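Local coordinates for high affinity transport system protein p37 (Mycoplasma hyorhinis, PDB 3EKI) that binds thiamine diphosphate and serves, as an extracytoplasmic lipoprotein, in a high-affinity transport system, at residues S45-V50 against K99-Q104; T147-F152 against V210-Y215; W220-D225 against A328-E333. All blocks are in the same frame, centred on the assembly; numbering follows the deposited sequence.

Interactions 1 and 3 lie on opposite sides of the chain's centre, their own centres about 43 Å apart, whereas interaction 2 sits between them, closer to the middle and beside the bound thiamine diphosphate. No strand is shared, although strand 217-223 of interaction 3 follows directly after strand 211-212 of interaction 2. Interaction 1 is a parallel pairing and the other two are antiparallel. Each outer contact joins a buried apolar part to an exposed end with a lysine and a calcium ion held partly by a backbone carbonyl; a salt bridge between the segments belongs to interaction 3. Interaction 2 has no fully exposed residue among those that touch, and uses hydroxyls and side-chain amides.

Interaction 1: S45-V50 against K99-Q104. With CA (calcium ion), chain D.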
loop_
_atom_site.group_PDB
_atom_site.type_symbol
_atom_site.label_atom_id
_atom_site.label_comp_id
_atom_site.label_asym_id
_atom_site.label_seq_id
_atom_site.Cartn_x
_atom_site.Cartn_y
_atom_site.Cartn_z
ATOM N N SER A 45 -10.336 -25.979 -9.626
ATOM C CA SER A 45 -9.501 -25.729 -8.459
ATOM C C SER A 45 -8.892 -24.334 -8.615
ATOM O O SER A 45 -8.172 -24.093 -9.595
ATOM C CB SER A 45 -8.404 -26.782 -8.319
ATOM O OG SER A 45 -7.437 -26.421 -7.342
ATOM N N ILE A 46 -9.183 -23.412 -7.707
ATOM C CA ILE A 46 -8.597 -22.081 -7.801
ATOM C C ILE A 46 -7.686 -21.905 -6.589
ATOM O O ILE A 46 -8.140 -22.126 -5.479
ATOM C CB ILE A 46 -9.701 -21.031 -7.907
ATOM C CG1 ILE A 46 -10.470 -21.063 -9.233
ATOM C CG2 ILE A 46 -9.160 -19.631 -7.640
ATOM C CD1 ILE A 46 -9.664 -20.479 -10.382
ATOM N N THR A 47 -6.449 -21.536 -6.861
ATOM C CA THR A 47 -5.454 -21.282 -5.833
ATOM C C THR A 47 -5.034 -19.813 -5.837
ATOM O O THR A 47 -4.545 -19.340 -6.864
ATOM C CB THR A 47 -4.218 -22.176 -6.051
ATOM O OG1 THR A 47 -4.605 -23.553 -5.970
ATOM C CG2 THR A 47 -3.185 -21.938 -4.959
ATOM N N PHE A 48 -5.220 -19.119 -4.725
ATOM C CA PHE A 48 -4.733 -17.766 -4.504
ATOM C C PHE A 48 -3.327 -17.750 -3.900
ATOM O O PHE A 48 -3.020 -18.458 -2.932
ATOM C CB PHE A 48 -5.687 -17.037 -3.555
ATOM C CG PHE A 48 -7.123 -16.879 -4.036
ATOM C CD1 PHE A 48 -7.471 -16.885 -5.374
ATOM C CD2 PHE A 48 -8.136 -16.713 -3.105
ATOM C CE1 PHE A 48 -8.802 -16.729 -5.747
ATOM C CE2 PHE A 48 -9.458 -16.546 -3.467
ATOM C CZ PHE A 48 -9.782 -16.534 -4.805
ATOM N N GLY A 49 -2.435 -16.929 -4.418
ATOM C CA GLY A 49 -1.128 -16.731 -3.821
ATOM C C GLY A 49 -1.304 -15.752 -2.674
ATOM O O GLY A 49 -2.011 -14.753 -2.843
ATOM N N VAL A 50 -0.695 -16.079 -1.540
ATOM C CA VAL A 50 -0.680 -15.177 -0.392
ATOM C C VAL A 50 0.737 -15.177 0.199
ATOM O O VAL A 50 1.471 -16.140 0.059
ATOM C CB VAL A 50 -1.667 -15.511 0.734
ATOM C CG1 VAL A 50 -3.094 -15.564 0.210
ATOM C CG2 VAL A 50 -1.272 -16.810 1.425
ATOM N N LYS A 99 -8.154 -22.652 -2.658
ATOM C CA LYS A 99 -6.964 -22.970 -1.885
ATOM C C LYS A 99 -6.064 -21.726 -1.865
ATOM O O LYS A 99 -6.329 -20.828 -2.644
ATOM C CB LYS A 99 -6.198 -24.166 -2.447
ATOM C CG LYS A 99 -7.038 -25.424 -2.623
ATOM C CD LYS A 99 -6.132 -26.562 -3.081
ATOM C CE LYS A 99 -6.643 -27.226 -4.346
ATOM N NZ LYS A 99 -5.575 -28.062 -4.977
ATOM N N VAL A 100 -5.058 -21.711 -1.009
ATOM C CA VAL A 100 -3.983 -20.728 -1.047
ATOM C C VAL A 100 -2.659 -21.488 -1.118
ATOM O O VAL A 100 -2.541 -22.661 -0.762
ATOM C CB VAL A 100 -3.931 -19.738 0.131
ATOM C CG1 VAL A 100 -5.166 -18.861 0.172
ATOM C CG2 VAL A 100 -3.773 -20.468 1.464
ATOM N N THR A 101 -1.674 -20.747 -1.613
ATOM C CA THR A 101 -0.301 -21.228 -1.684
ATOM C C THR A 101 0.596 -20.082 -1.205
ATOM O O THR A 101 0.293 -18.917 -1.531
ATOM C CB THR A 101 -0.005 -21.764 -3.088
ATOM O OG1 THR A 101 1.203 -22.538 -3.061
ATOM C CG2 THR A 101 0.218 -20.640 -4.092
ATOM N N PRO A 102 1.633 -20.328 -0.405
ATOM C CA PRO A 102 2.528 -19.246 0.016
ATOM C C PRO A 102 3.371 -18.723 -1.134
ATOM O O PRO A 102 3.883 -19.504 -1.925
ATOM C CB PRO A 102 3.466 -19.904 1.042
ATOM C CG PRO A 102 3.453 -21.350 0.683
ATOM C CD PRO A 102 2.043 -21.604 0.208
ATOM N N ILE A 103 3.514 -17.406 -1.187
ATOM C CA ILE A 103 4.360 -16.760 -2.182
ATOM C C ILE A 103 5.390 -15.842 -1.517
ATOM O O ILE A 103 5.053 -15.015 -0.666
ATOM C CB ILE A 103 3.535 -15.943 -3.190
ATOM C CG1 ILE A 103 2.447 -16.767 -3.890
ATOM C CG2 ILE A 103 4.458 -15.276 -4.199
ATOM C CD1 ILE A 103 3.021 -17.891 -4.726
ATOM N N GLN A 104 6.629 -16.040 -1.942
ATOM C CA GLN A 104 7.767 -15.390 -1.269
ATOM C C GLN A 104 7.713 -13.876 -1.392
ATOM O O GLN A 104 7.926 -13.152 -0.412
ATOM C CB GLN A 104 9.061 -15.991 -1.828
ATOM C CG GLN A 104 9.103 -17.513 -1.838
ATOM C CD GLN A 104 8.540 -18.232 -3.041
ATOM O OE1 GLN A 104 7.403 -18.713 -3.055
ATOM N NE2 GLN A 104 9.341 -18.351 -4.102
HETATM CA CA CA D . -5.969 -23.875 -10.472
HETATM O O HOH W 1 -5.565 -24.856 -8.083
HETATM O O HOH W 2 -6.054 -26.371 -10.894
#
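Val50 and Val100 meet through their CG1 methyls, 3.9 Å apart, on the close-packed face of two parallel strands. Phe48 shares this face: its CB approaches Val100 CG1, while its ring turns off toward Phe72, Phe76 and Phe122. Ile69 and Leu73 of helix 64-85 cover Val100. Five backbone hydrogen bonds join the strands, from Lys99 N to Ile46 O (2.9 Å) through to Ile103 N to Val50 O (2.7 Å). On the other face Thr47 holds CG2 anti to its backbone N, with OG1 beside that N (chi1 -61°). The methyl therefore reaches Thr101 CB at 3.7 Å, and the hydroxyl is left to bond a water. Ile103 CG1 lies against Gly49 CA, where no side chain intervenes. The strand ends near Ser45 are looser and wetter. Lys99 is exposed, and its CE passes 3.2 Å from Ser45 OG. The water on Thr47 OG1 also bonds Ser45 OG and binds the calcium ion, which Ser45 O coordinates at 2.4 Å; Asp43, Pro118 and Asp121 add further ligands. Adjacent parallel strands connected through helix 64-85 form a beta-alpha-beta crossover, as in the lobes of periplasmic-binding-protein folds.

Interaction 2: T147-F152 against V210-Y215; sequences TTTNSF and VQANFY. With TPP (thiamine diphosphate), chain B.
Gln211 reaches both Thr148 and Asn150 with its side-chain amide, reinforcing a short antiparallel ladder between strand 141-152 and strand 211-212. In the ladder Thr149 and Ala212 form a hydrogen-bonded pair, with Thr149 N to Ala212 O at 2.9 Å and Ala212 N to Thr149 O at 2.8 Å; Ser151 N to Val210 O extends it. The Gln211 chain bends at chi2 (-65°), which carries CD back toward the facing strand. Its OE1 accepts a hydrogen bond from Thr148 OG1 at 2.8 Å, in the carbonyl plane and on a lone pair. NE2 donates a hydrogen bond to Asn150 OD1, also 2.8 Å away, and this acceptor lies close to the plane of the Gln211 amide. The two amides are turned 80° against each other, and the two bonds together fix the rotation of the Gln211 amide.

Thr148 and Thr149 use their branches differently. Thr148 places OG1 between its backbone N and carbonyl carbon, facing Gln211, and its CG2 approaches Asn213 CB at 4.2 Å. Thr149 holds OG1 anti to its N (chi1 -168°), where it bonds Gly380 O, while CG2 comes 3.8 Å from Ala212 O. Ser151 OG lies beside Val210 CB but bonds Asp207 O, on strand 206-207 just before the chain turns its corner at Val210.

Past the ladder the chain reaches Tyr215, a residue of the thiamine diphosphate pocket. Carbon C6 of the ligand sits over one face of the tyrosine ring, offset toward the rim, 3.5 Å from CZ. The hydroxyl, at the ring's edge, donates to the terminal phosphate: Tyr215 OH lies 2.6 Å from ligand O1B.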
loop_
_atom_site.group_PDB
_atom_site.type_symbol
_atom_site.label_atom_id
_atom_site.label_comp_id
_atom_site.label_asym_id
_atom_site.label_seq_id
_atom_site.Cartn_x
_atom_site.Cartn_y
_atom_site.Cartn_z
ATOM N N THR A 147 -8.877 -3.397 -5.208
ATOM C CA THR A 147 -9.225 -3.257 -3.786
ATOM C C THR A 147 -9.413 -1.778 -3.436
ATOM O O THR A 147 -8.928 -0.902 -4.148
ATOM C CB THR A 147 -8.175 -3.909 -2.875
ATOM O OG1 THR A 147 -6.981 -3.114 -2.935
ATOM C CG2 THR A 147 -7.787 -5.312 -3.305
ATOM N N THR A 148 -10.122 -1.516 -2.355
ATOM C CA THR A 148 -10.283 -0.180 -1.778
ATOM C C THR A 148 -9.994 -0.290 -0.288
ATOM O O THR A 148 -10.037 -1.363 0.313
ATOM C CB THR A 148 -11.665 0.442 -2.014
ATOM O OG1 THR A 148 -12.658 -0.353 -1.321
ATOM C CG2 THR A 148 -12.055 0.475 -3.479
ATOM N N THR A 149 -9.657 0.831 0.347
ATOM C CA THR A 149 -9.338 0.819 1.780
ATOM C C THR A 149 -10.149 1.887 2.498
ATOM O O THR A 149 -10.502 2.888 1.868
ATOM C CB THR A 149 -7.812 1.006 1.920
ATOM O OG1 THR A 149 -7.381 0.742 3.257
ATOM C CG2 THR A 149 -7.364 2.427 1.599
ATOM N N ASN A 150 -10.436 1.699 3.773
ATOM C CA ASN A 150 -11.046 2.725 4.615
ATOM C C ASN A 150 -10.212 4.005 4.492
ATOM O O ASN A 150 -9.004 3.920 4.671
ATOM C CB ASN A 150 -11.136 2.283 6.070
ATOM C CG ASN A 150 -12.131 1.167 6.339
ATOM O OD1 ASN A 150 -13.060 0.962 5.551
ATOM N ND2 ASN A 150 -11.947 0.485 7.456
ATOM N N SER A 151 -10.858 5.122 4.176
ATOM C CA SER A 151 -10.177 6.411 4.084
ATOM C C SER A 151 -9.609 6.812 5.429
ATOM O O SER A 151 -10.156 6.496 6.477
ATOM C CB SER A 151 -11.134 7.490 3.552
ATOM O OG SER A 151 -12.061 7.862 4.569
ATOM N N PHE A 152 -8.469 7.497 5.433
ATOM C CA PHE A 152 -8.006 8.174 6.629
ATOM C C PHE A 152 -8.845 9.431 6.861
ATOM O O PHE A 152 -9.288 10.099 5.915
ATOM C CB PHE A 152 -6.548 8.554 6.432
ATOM C CG PHE A 152 -5.501 7.471 6.451
ATOM C CD1 PHE A 152 -5.312 6.598 7.513
ATOM C CD2 PHE A 152 -4.671 7.330 5.346
ATOM C CE1 PHE A 152 -4.308 5.646 7.480
ATOM C CE2 PHE A 152 -3.656 6.396 5.311
ATOM C CZ PHE A 152 -3.479 5.545 6.384
ATOM N N VAL A 210 -16.243 6.039 4.075
ATOM C CA VAL A 210 -15.726 6.472 2.792
ATOM C C VAL A 210 -14.584 5.553 2.360
ATOM O O VAL A 210 -13.559 5.488 3.023
ATOM C CB VAL A 210 -15.216 7.924 2.805
ATOM C CG1 VAL A 210 -14.578 8.268 1.460
ATOM C CG2 VAL A 210 -16.359 8.875 3.101
ATOM N N GLN A 211 -14.781 4.862 1.240
ATOM C CA GLN A 211 -13.721 4.036 0.687
ATOM C C GLN A 211 -12.809 4.864 -0.213
ATOM O O GLN A 211 -13.271 5.599 -1.079
ATOM C CB GLN A 211 -14.286 2.867 -0.115
ATOM C CG GLN A 211 -14.990 1.845 0.783
ATOM C CD GLN A 211 -14.036 1.163 1.724
ATOM O OE1 GLN A 211 -13.105 0.470 1.298
ATOM N NE2 GLN A 211 -14.225 1.340 3.030
ATOM N N ALA A 212 -11.523 4.697 0.024
ATOM C CA ALA A 212 -10.503 5.290 -0.810
ATOM C C ALA A 212 -9.982 4.244 -1.799
ATOM O O ALA A 212 -9.490 3.194 -1.404
ATOM C CB ALA A 212 -9.387 5.828 0.054
ATOM N N ASN A 213 -10.098 4.579 -3.076
ATOM C CA ASN A 213 -9.537 3.807 -4.165
ATOM C C ASN A 213 -8.134 4.282 -4.536
ATOM O O ASN A 213 -7.733 4.331 -5.693
ATOM C CB ASN A 213 -10.484 3.865 -5.356
ATOM C CG ASN A 213 -10.637 5.267 -5.901
ATOM O OD1 ASN A 213 -10.375 6.248 -5.193
ATOM N ND2 ASN A 213 -11.072 5.302 -7.142
ATOM N N PHE A 214 -7.398 4.612 -3.467
ATOM C CA PHE A 214 -6.043 5.111 -3.642
ATOM C C PHE A 214 -5.267 5.040 -2.333
ATOM O O PHE A 214 -5.855 4.876 -1.254
ATOM C CB PHE A 214 -6.108 6.561 -4.123
ATOM C CG PHE A 214 -6.687 7.500 -3.067
ATOM C CD1 PHE A 214 -5.928 8.219 -2.152
ATOM C CD2 PHE A 214 -8.062 7.658 -2.987
ATOM C CE1 PHE A 214 -6.510 9.006 -1.179
ATOM C CE2 PHE A 214 -8.660 8.451 -2.041
ATOM C CZ PHE A 214 -7.883 9.134 -1.146
ATOM N N TYR A 215 -3.965 5.268 -2.383
ATOM C CA TYR A 215 -3.140 5.541 -1.216
ATOM C C TYR A 215 -2.030 6.477 -1.707
ATOM O O TYR A 215 -1.863 6.744 -2.905
ATOM C CB TYR A 215 -2.590 4.310 -0.507
ATOM C CG TYR A 215 -1.461 3.606 -1.228
ATOM C CD1 TYR A 215 -1.617 3.132 -2.530
ATOM C CD2 TYR A 215 -0.236 3.402 -0.625
ATOM C CE1 TYR A 215 -0.597 2.484 -3.193
ATOM C CE2 TYR A 215 0.800 2.772 -1.269
ATOM C CZ TYR A 215 0.619 2.310 -2.553
ATOM O OH TYR A 215 1.659 1.691 -3.192
HETATM N "N1'" TPP B . -3.509 -1.431 6.432
HETATM C "C2'" TPP B . -3.259 -2.576 7.114
HETATM C CM2 TPP B . -4.276 -3.047 8.158
HETATM N "N3'" TPP B . -2.146 -3.290 6.871
HETATM C "C4'" TPP B . -1.316 -2.908 5.864
HETATM N "N4'" TPP B . -0.263 -3.680 5.584
HETATM C "C5'" TPP B . -1.524 -1.698 5.187
HETATM C "C6'" TPP B . -2.661 -0.970 5.517
HETATM C "C7'" TPP B . -0.602 -1.125 4.100
HETATM N N3 TPP B . -0.891 -1.548 2.719
HETATM C C2 TPP B . -1.414 -2.724 2.373
HETATM S S1 TPP B . -1.612 -2.783 0.637
HETATM C C5 TPP B . -0.934 -1.186 0.436
HETATM C C4 TPP B . -0.507 -0.752 1.676
HETATM C CM4 TPP B . -0.059 0.706 1.917
HETATM C C6 TPP B . -0.689 -0.515 -0.920
HETATM C C7 TPP B . 0.535 -1.125 -1.608
HETATM O O7 TPP B . 1.707 -0.842 -0.816
HETATM P PA TPP B . 3.057 -1.681 -0.856
HETATM O O1A TPP B . 3.884 -1.293 0.313
HETATM O O2A TPP B . 2.759 -3.150 -0.959
HETATM O O3A TPP B . 3.771 -1.366 -2.228
HETATM P PB TPP B . 4.783 -0.156 -2.525
HETATM O O1B TPP B . 4.080 1.155 -2.347
HETATM O O2B TPP B . 5.214 -0.398 -4.026
HETATM O O3B TPP B . 6.089 -0.317 -1.636
#

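Interaction 3: W220-D225 against A328-E333; sequences WIKGND and ANEKME. With CA (calcium ion), chain E.
Met332 lays its CE methyl over one face of the Trp220 indole, 3.8 Å from the centroid of the five-membered ring, a CH-pi contact; Met332 SD, 5.2 Å from the centroid of the six-membered ring and oblique to it, adds a Met-aromatic contact. The two side chains cross at about a right angle, Met332 being extended beyond CG. Beside them the backbones pair: Ile221 N to Glu333 O (2.9 Å) and Glu333 N to Ile221 O close one antiparallel ring, and Gly223 with Lys331 the next. Ile221 CG1 packs on Glu333 CG at 3.8 Å. At the outer end Lys331 NZ forms a salt bridge with Asp225 OD1 (3.2 Å), and a water touches both. Glu330 OE1 lies 3.5 Å from Lys222 CD, while Glu330 O binds calcium at 2.3 Å together with Lys327 and Thr326. In the second shell, Ser307 OG bonds Trp220 NE1, Lys232 pairs with Glu333 OE1, and the carbonyls of Leu296, Leu299 and Phe302 hold Lys222 NZ. Asn224 OD1 bonds Thr227 N as the N-cap of helix 225-236. That helix covers Ile221, helix 170-184 touches Glu333, and strand 217-223 runs between strand 304-308 and strand 331-337 at one edge of the sheet.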
loop_
_atom_site.group_PDB
_atom_site.type_symbol
_atom_site.label_atom_id
_atom_site.label_comp_id
_atom_site.label_asym_id
_atom_site.label_seq_id
_atom_site.Cartn_x
_atom_site.Cartn_y
_atom_site.Cartn_z
ATOM N N TRP A 220 8.647 12.262 5.871
ATOM C CA TRP A 220 8.882 12.626 7.255
ATOM C C TRP A 220 10.188 13.398 7.387
ATOM O O TRP A 220 11.134 13.155 6.656
ATOM C CB TRP A 220 9.023 11.400 8.128
ATOM C CG TRP A 220 7.871 10.485 8.261
ATOM C CD1 TRP A 220 7.598 9.385 7.480
ATOM C CD2 TRP A 220 6.805 10.554 9.219
ATOM N NE1 TRP A 220 6.444 8.775 7.902
ATOM C CE2 TRP A 220 5.936 9.474 8.969
ATOM C CE3 TRP A 220 6.512 11.430 10.274
ATOM C CZ2 TRP A 220 4.791 9.229 9.716
ATOM C CZ3 TRP A 220 5.364 11.169 11.004
ATOM C CH2 TRP A 220 4.516 10.091 10.734
ATOM N N ILE A 221 10.216 14.280 8.395
ATOM C CA ILE A 221 11.421 14.938 8.862
ATOM C C ILE A 221 11.533 14.778 10.371
ATOM O O ILE A 221 10.525 14.619 11.053
ATOM C CB ILE A 221 11.468 16.405 8.423
ATOM C CG1 ILE A 221 10.340 17.261 8.966
ATOM C CG2 ILE A 221 11.511 16.450 6.876
ATOM C CD1 ILE A 221 10.511 18.750 8.688
ATOM N N LYS A 222 12.798 14.778 10.820
ATOM C CA LYS A 222 13.062 14.557 12.246
ATOM C C LYS A 222 14.222 15.427 12.690
ATOM O O LYS A 222 15.179 15.533 11.935
ATOM C CB LYS A 222 13.389 13.103 12.524
ATOM C CG LYS A 222 13.841 12.799 13.930
ATOM C CD LYS A 222 15.088 12.023 14.119
ATOM C CE LYS A 222 16.192 12.089 13.103
ATOM N NZ LYS A 222 17.365 11.289 13.458
ATOM N N GLY A 223 14.133 16.001 13.882
ATOM C CA GLY A 223 15.307 16.642 14.454
ATOM C C GLY A 223 14.941 17.387 15.724
ATOM O O GLY A 223 13.770 17.379 16.094
ATOM N N ASN A 224 15.943 18.031 16.308
ATOM C CA ASN A 224 15.641 19.078 17.282
ATOM C C ASN A 224 15.095 20.311 16.580
ATOM O O ASN A 224 14.995 20.379 15.345
ATOM C CB ASN A 224 16.904 19.376 18.077
ATOM C CG ASN A 224 18.037 19.927 17.254
ATOM O OD1 ASN A 224 17.890 20.470 16.170
ATOM N ND2 ASN A 224 19.250 19.819 17.799
ATOM N N ASP A 225 14.700 21.316 17.382
ATOM C CA ASP A 225 14.074 22.485 16.794
ATOM C C ASP A 225 14.912 23.191 15.730
ATOM O O ASP A 225 14.389 23.612 14.692
ATOM C CB ASP A 225 13.799 23.507 17.899
ATOM C CG ASP A 225 12.767 23.011 18.891
ATOM O OD1 ASP A 225 12.035 22.064 18.554
ATOM O OD2 ASP A 225 12.706 23.626 19.980
ATOM N N ALA A 328 14.681 12.516 23.225
ATOM C CA ALA A 328 13.883 13.345 24.088
ATOM C C ALA A 328 13.668 14.723 23.506
ATOM O O ALA A 328 12.528 15.205 23.544
ATOM C CB ALA A 328 14.590 13.463 25.439
ATOM N N ASN A 329 14.728 15.340 22.976
ATOM C CA ASN A 329 14.465 16.707 22.480
ATOM C C ASN A 329 14.304 16.780 20.970
ATOM O O ASN A 329 14.441 17.849 20.352
ATOM C CB ASN A 329 15.581 17.636 22.955
ATOM C CG ASN A 329 16.846 17.455 22.145
ATOM O OD1 ASN A 329 17.170 16.324 21.792
ATOM N ND2 ASN A 329 17.512 18.572 21.874
ATOM N N GLU A 330 13.946 15.653 20.341
ATOM C CA GLU A 330 13.670 15.630 18.910
ATOM C C GLU A 330 12.233 15.201 18.668
ATOM O O GLU A 330 11.591 14.597 19.517
ATOM C CB GLU A 330 14.649 14.704 18.182
ATOM C CG GLU A 330 16.089 15.096 18.464
ATOM C CD GLU A 330 17.133 14.387 17.639
ATOM O OE1 GLU A 330 16.759 13.516 16.828
ATOM O OE2 GLU A 330 18.334 14.713 17.813
ATOM N N LYS A 331 11.708 15.539 17.503
ATOM C CA LYS A 331 10.392 15.200 17.068
ATOM C C LYS A 331 10.519 14.714 15.608
ATOM O O LYS A 331 11.382 15.136 14.858
ATOM C CB LYS A 331 9.405 16.365 17.068
ATOM C CG LYS A 331 9.367 17.302 18.247
ATOM C CD LYS A 331 8.239 18.308 18.090
ATOM C CE LYS A 331 8.576 19.374 17.052
ATOM N NZ LYS A 331 9.865 20.061 17.348
ATOM N N MET A 332 9.591 13.861 15.245
ATOM C CA MET A 332 9.369 13.428 13.878
ATOM C C MET A 332 8.013 13.923 13.407
ATOM O O MET A 332 7.007 13.766 14.115
ATOM C CB MET A 332 9.410 11.910 13.888
ATOM C CG MET A 332 9.677 11.221 12.585
ATOM S SD MET A 332 9.870 9.430 12.844
ATOM C CE MET A 332 9.329 8.891 11.217
ATOM N N GLU A 333 7.942 14.537 12.234
ATOM C CA GLU A 333 6.695 15.075 11.740
ATOM C C GLU A 333 6.602 14.939 10.226
ATOM O O GLU A 333 7.623 14.794 9.554
ATOM C CB GLU A 333 6.543 16.551 12.130
ATOM C CG GLU A 333 7.599 17.456 11.544
ATOM C CD GLU A 333 7.716 18.807 12.245
ATOM O OE1 GLU A 333 7.964 19.799 11.534
ATOM O OE2 GLU A 333 7.583 18.939 13.476
HETATM CA CA CA E . 10.958 12.931 20.955
HETATM O O HOH W 3 18.181 11.050 16.046
HETATM O O HOH W 4 18.584 16.938 15.253
HETATM O O HOH W 5 14.688 20.596 20.238
HETATM O O HOH W 6 9.891 22.397 16.472
HETATM O O HOH W 7 10.343 14.350 22.640
HETATM O O HOH W 8 8.761 13.086 20.178
#